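Local structure of amidohydrolase (3OVG) at residues P35-E39 with A104-D108. The protein hydrolyses phosphorylated furanose 1,4-lactones, such as D-xylono-1,4-lactone 5-phosphate, to the open-chain acids, using two zinc ions per subunit. Residues are numbered along the deposited sequence; the frame is centred on the assembly and turned at random.
Sequences PEVEE and AKFYD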
loop_
_atom_site.group_PDB
_atom_site.type_symbol
_atom_site.label_atom_id
_atom_site.label_comp_id
_atom_site.label_asym_id
_atom_site.label_seq_id
_atom_site.Cartn_x
_atom_site.Cartn_y
_atom_site.Cartn_z
ATOM N N PRO A 35 -14.134 -8.346 11.164
ATOM C CA PRO A 35 -12.785 -8.389 10.569
ATOM C C PRO A 35 -12.794 -8.525 9.039
ATOM O O PRO A 35 -11.906 -8.009 8.377
ATOM C CB PRO A 35 -12.149 -9.637 11.200
ATOM C CG PRO A 35 -12.918 -9.885 12.460
ATOM C CD PRO A 35 -14.328 -9.365 12.208
ATOM N N GLU A 36 -13.785 -9.204 8.476
ATOM C CA GLU A 36 -13.754 -9.410 7.034
ATOM C C GLU A 36 -14.050 -8.111 6.279
ATOM O O GLU A 36 -13.459 -7.818 5.239
ATOM C CB GLU A 36 -14.738 -10.501 6.644
ATOM C CG GLU A 36 -14.355 -11.251 5.429
ATOM C CD GLU A 36 -15.346 -12.354 5.124
ATOM O OE1 GLU A 36 -16.461 -12.325 5.699
ATOM O OE2 GLU A 36 -15.015 -13.240 4.308
ATOM N N VAL A 37 -14.976 -7.326 6.810
ATOM C CA VAL A 37 -15.296 -6.040 6.211
ATOM C C VAL A 37 -14.069 -5.115 6.209
ATOM O O VAL A 37 -13.866 -4.290 5.289
ATOM C CB VAL A 37 -16.499 -5.391 6.939
ATOM C CG1 VAL A 37 -16.581 -3.905 6.611
ATOM C CG2 VAL A 37 -17.768 -6.125 6.577
ATOM N N GLU A 38 -13.239 -5.283 7.239
ATOM C CA GLU A 38 -11.907 -4.675 7.299
ATOM C C GLU A 38 -11.038 -4.905 6.044
ATOM O O GLU A 38 -10.377 -3.982 5.569
ATOM C CB GLU A 38 -11.177 -5.153 8.560
ATOM C CG GLU A 38 -11.733 -4.512 9.824
ATOM C CD GLU A 38 -11.749 -2.996 9.703
ATOM O OE1 GLU A 38 -10.663 -2.409 9.440
ATOM O OE2 GLU A 38 -12.849 -2.398 9.852
ATOM N N GLU A 39 -11.048 -6.125 5.502
ATOM C CA GLU A 39 -10.267 -6.430 4.297
ATOM C C GLU A 39 -10.802 -5.777 3.024
ATOM O O GLU A 39 -10.026 -5.452 2.107
ATOM C CB GLU A 39 -10.144 -7.943 4.110
ATOM C CG GLU A 39 -9.596 -8.627 5.368
ATOM C CD GLU A 39 -9.253 -10.112 5.170
ATOM O OE1 GLU A 39 -9.921 -10.782 4.346
ATOM O OE2 GLU A 39 -8.318 -10.605 5.864
ATOM N N ALA A 104 -8.312 -18.291 12.130
ATOM C CA ALA A 104 -7.548 -17.536 13.130
ATOM C C ALA A 104 -7.219 -16.112 12.706
ATOM O O ALA A 104 -7.064 -15.231 13.552
ATOM C CB ALA A 104 -6.267 -18.257 13.454
ATOM N N LYS A 105 -7.056 -15.906 11.397
ATOM C CA LYS A 105 -6.714 -14.598 10.863
ATOM C C LYS A 105 -7.691 -13.537 11.339
ATOM O O LYS A 105 -7.319 -12.363 11.444
ATOM C CB LYS A 105 -6.756 -14.609 9.321
ATOM C CG LYS A 105 -6.193 -13.321 8.682
ATOM C CD LYS A 105 -6.422 -13.281 7.134
ATOM C CE LYS A 105 -5.699 -12.070 6.514
ATOM N NZ LYS A 105 -5.373 -12.236 5.061
ATOM N N PHE A 106 -8.937 -13.939 11.585
ATOM C CA PHE A 106 -9.993 -13.008 12.003
ATOM C C PHE A 106 -10.119 -12.804 13.513
ATOM O O PHE A 106 -11.073 -12.182 13.967
ATOM C CB PHE A 106 -11.348 -13.420 11.432
ATOM C CG PHE A 106 -11.413 -13.344 9.944
ATOM C CD1 PHE A 106 -10.762 -12.329 9.265
ATOM C CD2 PHE A 106 -12.123 -14.279 9.216
ATOM C CE1 PHE A 106 -10.821 -12.247 7.880
ATOM C CE2 PHE A 106 -12.196 -14.198 7.837
ATOM C CZ PHE A 106 -11.538 -13.176 7.162
ATOM N N TYR A 107 -9.156 -13.320 14.274
ATOM C CA TYR A 107 -9.133 -13.135 15.723
ATOM C C TYR A 107 -7.750 -12.687 16.206
ATOM O O TYR A 107 -6.735 -13.308 15.893
ATOM C CB TYR A 107 -9.501 -14.444 16.439
ATOM C CG TYR A 107 -10.860 -14.933 16.033
ATOM C CD1 TYR A 107 -10.994 -15.747 14.939
ATOM C CD2 TYR A 107 -12.005 -14.525 16.706
ATOM C CE1 TYR A 107 -12.202 -16.174 14.537
ATOM C CE2 TYR A 107 -13.249 -14.938 16.302
ATOM C CZ TYR A 107 -13.330 -15.785 15.211
ATOM O OH TYR A 107 -14.529 -16.264 14.738
ATOM N N ASP A 108 -7.705 -11.632 16.996
ATOM C CA ASP A 108 -6.436 -11.206 17.575
ATOM C C ASP A 108 -5.739 -12.354 18.313
ATOM O O ASP A 108 -6.256 -12.840 19.316
ATOM C CB ASP A 108 -6.685 -10.069 18.562
ATOM C CG ASP A 108 -5.406 -9.431 18.998
ATOM O OD1 ASP A 108 -4.602 -10.119 19.656
ATOM O OD2 ASP A 108 -5.197 -8.257 18.635
#
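The Phe106 ring is met at its edge by the carboxylate of Glu39, whose CD lies in the ring plane, 3.8 Å from Phe106 CE1. The carboxylate plane is turned 63° from the ring. Pro35 CB comes obliquely to within 3.6 Å of Phe106 CD1. Glu36 CG does so at Phe106 CZ, 3.8 Å away. His102 adds an edge-to-face ring contact with Phe106. The arrangement joins two excursions of the phosphotriesterase-family TIM barrel: the short helix 35-39, which follows strand 22-25, and the loop between strand 94-97 and helix 113-116, where residues 104-106 form a 3-10 turn. With chi1 at -65°, Phe106 CG sits beside the backbone N and anti to the carbonyl carbon, and the far end of the ring reaches the helix. No hydrogen bond crosses. The buried Phe106 takes the largest share of the contact.

The Glu36 chain runs past the ring tip, and its OE1 forms a salt bridge with Lys31. Its side chain is about 6 Å from that of His28, a ligand of the first zinc. The contact therefore borders the metal site. On the solvent side, Lys105 stretches out fully and meets Glu39 from the opposite direction. Glu39 OE2 makes a salt bridge with Lys105 NZ at 3.5 Å. The same oxygen lies nearer to Lys105 CE, at 3.1 Å. At the other end, Pro35 CG rests 3.3 Å from the backbone O of Phe106.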